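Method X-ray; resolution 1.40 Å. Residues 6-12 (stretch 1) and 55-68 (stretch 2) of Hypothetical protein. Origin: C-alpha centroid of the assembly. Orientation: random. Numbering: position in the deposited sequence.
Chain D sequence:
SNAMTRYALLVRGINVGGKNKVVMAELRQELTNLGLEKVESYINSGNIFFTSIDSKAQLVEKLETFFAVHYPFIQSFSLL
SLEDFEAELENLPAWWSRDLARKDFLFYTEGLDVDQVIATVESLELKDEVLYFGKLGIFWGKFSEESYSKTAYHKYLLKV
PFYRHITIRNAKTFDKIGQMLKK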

ATOM      1  N   ARG D   6       0.317  32.099  24.165  1.00 15.69           N
ATOM      2  CA  ARG D   6       0.795  31.194  23.158  1.00 15.56           C
ATOM      3  C   ARG D   6      -0.131  29.976  23.145  1.00 14.91           C
ATOM      4  O   ARG D   6      -0.442  29.386  24.198  1.00 14.73           O
ATOM      5  CB  ARG D   6       2.240  30.784  23.463  1.00 15.65           C
ATOM      6  CG  ARG D   6       2.929  30.023  22.351  1.00 17.80           C
ATOM      7  CD  ARG D   6       3.493  30.980  21.312  1.00 19.31           C
ATOM      8  NE  ARG D   6       4.194  30.291  20.234  1.00 19.75           N
ATOM      9  CZ  ARG D   6       4.320  30.806  19.007  1.00 16.88           C
ATOM     10  NH1 ARG D   6       4.989  30.143  18.075  1.00 17.52           N
ATOM     11  NH2 ARG D   6       3.761  31.973  18.719  1.00 18.34           N
ATOM     12  N   TYR D   7      -0.566  29.629  21.942  1.00 14.20           N
ATOM     13  CA  TYR D   7      -1.527  28.552  21.679  1.00 14.13           C
ATOM     14  C   TYR D   7      -0.958  27.491  20.770  1.00 13.88           C
ATOM     15  O   TYR D   7      -0.117  27.792  19.909  1.00 14.66           O
ATOM     16  CB  TYR D   7      -2.780  29.094  20.976  1.00 13.74           C
ATOM     17  CG  TYR D   7      -3.643  29.952  21.862  1.00 14.51           C
ATOM     18  CD1 TYR D   7      -3.522  31.347  21.860  1.00 14.80           C
ATOM     19  CD2 TYR D   7      -4.581  29.371  22.722  1.00 15.90           C
ATOM     20  CE1 TYR D   7      -4.288  32.128  22.681  1.00 15.93           C
ATOM     21  CE2 TYR D   7      -5.384  30.150  23.549  1.00 16.28           C
ATOM     22  CZ  TYR D   7      -5.226  31.543  23.527  1.00 15.96           C
ATOM     23  OH  TYR D   7      -5.994  32.372  24.328  1.00 18.44           O
ATOM     24  N   ALA D   8      -1.420  26.254  20.963  1.00 13.23           N
ATOM     25  CA  ALA D   8      -1.229  25.165  20.018  1.00 13.75           C
ATOM     26  C   ALA D   8      -2.585  24.886  19.391  1.00 13.51           C
ATOM     27  O   ALA D   8      -3.602  24.734  20.086  1.00 14.01           O
ATOM     28  CB  ALA D   8      -0.710  23.885  20.726  1.00 14.18           C
ATOM     29  N   LEU D   9      -2.573  24.819  18.073  1.00 12.71           N
ATOM     30  CA  LEU D   9      -3.723  24.497  17.252  1.00 12.83           C
ATOM     31  C   LEU D   9      -3.421  23.177  16.558  1.00 12.88           C
ATOM     32  O   LEU D   9      -2.499  23.108  15.742  1.00 13.42           O
ATOM     33  CB  LEU D   9      -3.876  25.613  16.213  1.00 13.75           C
ATOM     34  CG  LEU D   9      -4.936  25.415  15.122  1.00 13.21           C
ATOM     35  CD1 LEU D   9      -6.345  25.228  15.699  1.00 14.94           C
ATOM     36  CD2 LEU D   9      -4.889  26.647  14.168  1.00 14.20           C
ATOM     37  N   LEU D  10      -4.170  22.136  16.905  1.00 12.97           N
ATOM     38  CA  LEU D  10      -3.910  20.784  16.397  1.00 13.68           C
ATOM     39  C   LEU D  10      -5.089  20.336  15.577  1.00 13.68           C
ATOM     40  O   LEU D  10      -6.234  20.488  16.005  1.00 14.50           O
ATOM     41  CB  LEU D  10      -3.689  19.801  17.564  1.00 13.75           C
ATOM     42  CG  LEU D  10      -2.730  20.285  18.652  1.00 14.24           C
ATOM     43  CD1 LEU D  10      -2.713  19.175  19.720  1.00 15.06           C
ATOM     44  CD2 LEU D  10      -1.341  20.582  18.126  1.00 14.86           C
ATOM     45  N   VAL D  11      -4.824  19.791  14.403  1.00 14.16           N
ATOM     46  CA  VAL D  11      -5.911  19.315  13.555  1.00 15.35           C
ATOM     47  C   VAL D  11      -5.657  17.861  13.167  1.00 16.63           C
ATOM     48  O   VAL D  11      -4.533  17.399  13.134  1.00 17.87           O
ATOM     49  CB  VAL D  11      -6.126  20.215  12.322  1.00 16.48           C
ATOM     50  CG1 VAL D  11      -6.474  21.660  12.733  1.00 16.92           C
ATOM     51  CG2 VAL D  11      -4.909  20.221  11.445  1.00 17.40           C
ATOM     52  N   ARG D  12      -6.734  17.134  12.912  1.00 18.55           N
ATOM     53  CA  ARG D  12      -6.612  15.749  12.482  1.00 18.91           C
ATOM     54  C   ARG D  12      -6.940  15.618  11.009  1.00 19.51           C
ATOM     55  O   ARG D  12      -7.637  16.474  10.429  1.00 18.99           O
ATOM     56  CB  ARG D  12      -7.596  14.878  13.277  1.00 19.69           C
ATOM     57  CG  ARG D  12      -9.049  15.220  12.979  1.00 21.96           C
ATOM     58  CD  ARG D  12     -10.040  14.044  12.901  1.00 27.37           C
ATOM     59  NE  ARG D  12      -9.462  12.742  12.605  1.00 25.46           N
ATOM     60  CZ  ARG D  12      -9.580  12.079  11.450  1.00 26.49           C
ATOM     61  NH1 ARG D  12      -9.015  10.884  11.340  1.00 30.19           N
ATOM     62  NH2 ARG D  12     -10.252  12.582  10.433  1.00 28.09           N
TER
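Stretch 2 (55-68) SKAQLVEKLETFFA

What holds the centre of this contact together? L9, a strand residue, points its CA-to-CB bond toward the helix and meets two residues there. Its CD2 lies 3.9 Å from CD2 of L63, and the same methyl reaches the F67 ring, with L9 CD2 4.1 Å from F67 CZ, at the ring edge and near its plane. L63 and F67 are four residues apart, about one helical turn, so both present their side chains to the strand. L9 adopts the t rotamer at chi1, while L63 and F67 are both m. These are van der Waals distances between buried apolar groups, and no hydrogen bond crosses between the stretches.

How does the packing extend along the strand? In an extended chain alternate side chains face the same way, and here Y7, L9 and V11 all point toward the helix, whereas R6, A8, L10 and R12 make no contact with it. Towards the N-terminal end, Y7 CE1 approaches L59 CD1 to 3.6 Å, the closest contact between the stretches. At the other end V11 CG1 stands 4.2 Å from F67 CZ, so the tip of that ring touches both L9 and V11. The helix answers with L59, L63 and F67, a spacing of four residues that lines one side of it.

How do the two backbones run relative to each other? The chain enters stretch 1 already as a strand, and residues 56-68 form a helix that continues later in the chain, its turns tied by regular backbone bonds such as L63 N to L59 O at 2.9 Å and F67 N to L63 O at 2.9 Å. The N-to-C directions run roughly together, with a crossing angle of -33° and a closest approach of 12.3 Å between axes. The CA atoms of L9 and L63 are 9.6 Å apart and those of V11 and F67 10.6 Å, so the contact is made by side chains.

What happens at the polar edge? Y7 carries its hydroxyl out to K56, where Y7 OH lies 4.4 Å from K56 CB, a loose contact with the aliphatic base of the lysine. The CA-to-CB bond of K56 points sideways, its side chain is extended with all four chi angles t, and its NZ is hydrogen-bonded elsewhere in the structure. Just before it, the CA-to-CB bond of S55 points away from the strand, and its OG caps the helix by accepting a hydrogen bond from Q58 N at 3.1 Å.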

ATOM      1  N   SER D  55      -9.684  36.973  22.811  1.00 17.07           N
ATOM      2  CA  SER D  55     -10.339  36.011  23.713  1.00 16.97           C
ATOM      3  C   SER D  55     -10.364  34.653  23.047  1.00 16.68           C
ATOM      4  O   SER D  55     -10.403  34.551  21.825  1.00 16.47           O
ATOM      5  CB  SER D  55     -11.757  36.433  24.039  1.00 17.61           C
ATOM      6  OG  SER D  55     -12.597  36.303  22.918  1.00 19.46           O
ATOM      7  N   LYS D  56     -10.294  33.599  23.851  1.00 16.42           N
ATOM      8  CA  LYS D  56     -10.345  32.259  23.267  1.00 16.49           C
ATOM      9  C   LYS D  56     -11.622  32.040  22.472  1.00 16.88           C
ATOM     10  O   LYS D  56     -11.576  31.433  21.418  1.00 16.56           O
ATOM     11  CB  LYS D  56     -10.181  31.184  24.324  1.00 17.02           C
ATOM     12  CG  LYS D  56     -10.043  29.822  23.651  1.00 18.10           C
ATOM     13  CD  LYS D  56      -9.664  28.777  24.598  1.00 18.64           C
ATOM     14  CE  LYS D  56      -9.504  27.473  23.797  1.00 19.21           C
ATOM     15  NZ  LYS D  56      -9.303  26.368  24.720  1.00 18.57           N
ATOM     16  N   ALA D  57     -12.754  32.560  22.948  1.00 16.81           N
ATOM     17  CA  ALA D  57     -14.026  32.419  22.236  1.00 17.20           C
ATOM     18  C   ALA D  57     -13.978  33.031  20.848  1.00 17.36           C
ATOM     19  O   ALA D  57     -14.477  32.436  19.887  1.00 17.17           O
ATOM     20  CB  ALA D  57     -15.162  33.005  23.053  1.00 17.97           C
ATOM     21  N   GLN D  58     -13.355  34.200  20.742  1.00 17.72           N
ATOM     22  CA  GLN D  58     -13.214  34.826  19.439  1.00 18.31           C
ATOM     23  C   GLN D  58     -12.208  34.101  18.561  1.00 16.94           C
ATOM     24  O   GLN D  58     -12.416  34.009  17.346  1.00 17.29           O
ATOM     25  CB  GLN D  58     -12.888  36.318  19.557  1.00 18.69           C
ATOM     26  CG  GLN D  58     -14.140  37.122  19.959  1.00 21.10           C
ATOM     27  CD  GLN D  58     -13.935  38.617  20.155  1.00 22.77           C
ATOM     28  OE1 GLN D  58     -12.815  39.141  20.116  1.00 28.57           O
ATOM     29  NE2 GLN D  58     -15.041  39.318  20.375  1.00 25.62           N
ATOM     30  N   LEU D  59     -11.138  33.567  19.166  1.00 15.62           N
ATOM     31  CA  LEU D  59     -10.179  32.773  18.393  1.00 14.94           C
ATOM     32  C   LEU D  59     -10.840  31.535  17.791  1.00 14.65           C
ATOM     33  O   LEU D  59     -10.622  31.199  16.636  1.00 14.84           O
ATOM     34  CB  LEU D  59      -8.968  32.358  19.241  1.00 14.66           C
ATOM     35  CG  LEU D  59      -8.011  33.499  19.589  1.00 15.26           C
ATOM     36  CD1 LEU D  59      -7.038  33.009  20.613  1.00 16.70           C
ATOM     37  CD2 LEU D  59      -7.262  33.983  18.361  1.00 15.95           C
ATOM     38  N   VAL D  60     -11.633  30.839  18.603  1.00 14.23           N
ATOM     39  CA  VAL D  60     -12.340  29.649  18.119  1.00 14.88           C
ATOM     40  C   VAL D  60     -13.309  30.004  16.985  1.00 15.11           C
ATOM     41  O   VAL D  60     -13.366  29.307  15.968  1.00 15.11           O
ATOM     42  CB  VAL D  60     -13.061  28.944  19.287  1.00 15.03           C
ATOM     43  CG1 VAL D  60     -13.969  27.802  18.775  1.00 16.60           C
ATOM     44  CG2 VAL D  60     -12.037  28.386  20.276  1.00 16.55           C
ATOM     45  N   GLU D  61     -14.066  31.092  17.134  1.00 15.05           N
ATOM     46  CA  GLU D  61     -15.007  31.481  16.084  1.00 17.08           C
ATOM     47  C   GLU D  61     -14.257  31.846  14.795  1.00 15.40           C
ATOM     48  O   GLU D  61     -14.645  31.450  13.705  1.00 15.50           O
ATOM     49  CB  GLU D  61     -15.889  32.638  16.561  1.00 16.92           C
ATOM     50  CG  GLU D  61     -16.977  33.103  15.602  1.00 21.95           C
ATOM     51  CD  GLU D  61     -17.660  34.370  16.121  1.00 24.09           C
ATOM     52  OE1 GLU D  61     -17.626  34.628  17.354  1.00 33.41           O
ATOM     53  OE2 GLU D  61     -18.224  35.114  15.290  1.00 33.06           O
ATOM     54  N   LYS D  62     -13.159  32.584  14.939  1.00 14.79           N
ATOM     55  CA  LYS D  62     -12.409  32.993  13.767  1.00 15.12           C
ATOM     56  C   LYS D  62     -11.813  31.792  13.058  1.00 14.73           C
ATOM     57  O   LYS D  62     -11.789  31.730  11.826  1.00 15.22           O
ATOM     58  CB  LYS D  62     -11.277  33.950  14.140  1.00 15.84           C
ATOM     59  CG  LYS D  62     -11.752  35.374  14.345  1.00 20.22           C
ATOM     60  CD  LYS D  62     -10.611  36.267  14.831  1.00 20.98           C
ATOM     61  CE  LYS D  62      -9.532  36.420  13.757  1.00 23.41           C
ATOM     62  NZ  LYS D  62      -8.644  37.598  13.981  1.00 25.25           N
ATOM     63  N   LEU D  63     -11.304  30.835  13.838  1.00 13.43           N
ATOM     64  CA  LEU D  63     -10.705  29.642  13.228  1.00 13.71           C
ATOM     65  C   LEU D  63     -11.748  28.760  12.569  1.00 13.83           C
ATOM     66  O   LEU D  63     -11.527  28.222  11.500  1.00 14.74           O
ATOM     67  CB  LEU D  63      -9.867  28.858  14.235  1.00 14.04           C
ATOM     68  CG  LEU D  63      -8.547  29.529  14.597  1.00 13.93           C
ATOM     69  CD1 LEU D  63      -7.985  28.929  15.878  1.00 15.21           C
ATOM     70  CD2 LEU D  63      -7.551  29.405  13.469  1.00 16.07           C
ATOM     71  N   GLU D  64     -12.900  28.597  13.217  1.00 14.19           N
ATOM     72  CA  GLU D  64     -13.992  27.842  12.596  1.00 15.73           C
ATOM     73  C   GLU D  64     -14.398  28.460  11.266  1.00 15.31           C
ATOM     74  O   GLU D  64     -14.554  27.752  10.262  1.00 15.76           O
ATOM     75  CB  GLU D  64     -15.192  27.766  13.536  1.00 16.59           C
ATOM     76  CG  GLU D  64     -14.968  26.792  14.659  1.00 19.78           C
ATOM     77  CD  GLU D  64     -16.019  26.849  15.753  1.00 26.36           C
ATOM     78  OE1 GLU D  64     -16.794  27.832  15.809  1.00 29.34           O
ATOM     79  OE2 GLU D  64     -16.034  25.895  16.579  1.00 30.14           O
ATOM     80  N   THR D  65     -14.562  29.773  11.233  1.00 16.27           N
ATOM     81  CA  THR D  65     -14.918  30.452   9.993  1.00 16.35           C
ATOM     82  C   THR D  65     -13.800  30.317   8.961  1.00 16.19           C
ATOM     83  O   THR D  65     -14.043  30.071   7.775  1.00 16.87           O
ATOM     84  CB  THR D  65     -15.240  31.926  10.274  1.00 17.50           C
ATOM     85  OG1 THR D  65     -16.366  31.965  11.166  1.00 19.88           O
ATOM     86  CG2 THR D  65     -15.551  32.701   8.978  1.00 18.40           C
ATOM     87  N   PHE D  66     -12.560  30.451   9.416  1.00 14.90           N
ATOM     88  CA  PHE D  66     -11.414  30.310   8.513  1.00 14.77           C
ATOM     89  C   PHE D  66     -11.353  28.936   7.842  1.00 14.47           C
ATOM     90  O   PHE D  66     -11.221  28.823   6.617  1.00 15.39           O
ATOM     91  CB  PHE D  66     -10.107  30.592   9.264  1.00 14.97           C
ATOM     92  CG  PHE D  66      -8.895  30.286   8.463  1.00 14.63           C
ATOM     93  CD1 PHE D  66      -8.457  31.192   7.509  1.00 15.79           C
ATOM     94  CD2 PHE D  66      -8.211  29.101   8.635  1.00 14.86           C
ATOM     95  CE1 PHE D  66      -7.335  30.899   6.720  1.00 16.72           C
ATOM     96  CE2 PHE D  66      -7.088  28.825   7.862  1.00 15.23           C
ATOM     97  CZ  PHE D  66      -6.655  29.728   6.906  1.00 16.56           C
ATOM     98  N   PHE D  67     -11.449  27.870   8.637  1.00 14.18           N
ATOM     99  CA  PHE D  67     -11.380  26.538   8.052  1.00 14.30           C
ATOM    100  C   PHE D  67     -12.564  26.254   7.137  1.00 14.18           C
ATOM    101  O   PHE D  67     -12.393  25.613   6.097  1.00 14.49           O
ATOM    102  CB  PHE D  67     -11.287  25.468   9.133  1.00 13.51           C
ATOM    103  CG  PHE D  67      -9.972  25.482   9.888  1.00 13.85           C
ATOM    104  CD1 PHE D  67      -8.760  25.487   9.211  1.00 13.86           C
ATOM    105  CD2 PHE D  67      -9.969  25.459  11.275  1.00 13.76           C
ATOM    106  CE1 PHE D  67      -7.545  25.473   9.918  1.00 15.63           C
ATOM    107  CE2 PHE D  67      -8.761  25.445  11.973  1.00 14.88           C
ATOM    108  CZ  PHE D  67      -7.567  25.457  11.302  1.00 16.04           C
ATOM    109  N   ALA D  68     -13.757  26.696   7.541  1.00 15.23           N
ATOM    110  CA  ALA D  68     -14.953  26.420   6.711  1.00 15.85           C
ATOM    111  C   ALA D  68     -14.769  26.962   5.296  1.00 16.92           C
ATOM    112  O   ALA D  68     -15.278  26.369   4.351  1.00 18.14           O
ATOM    113  CB  ALA D  68     -16.215  26.962   7.356  1.00 16.84           C
TER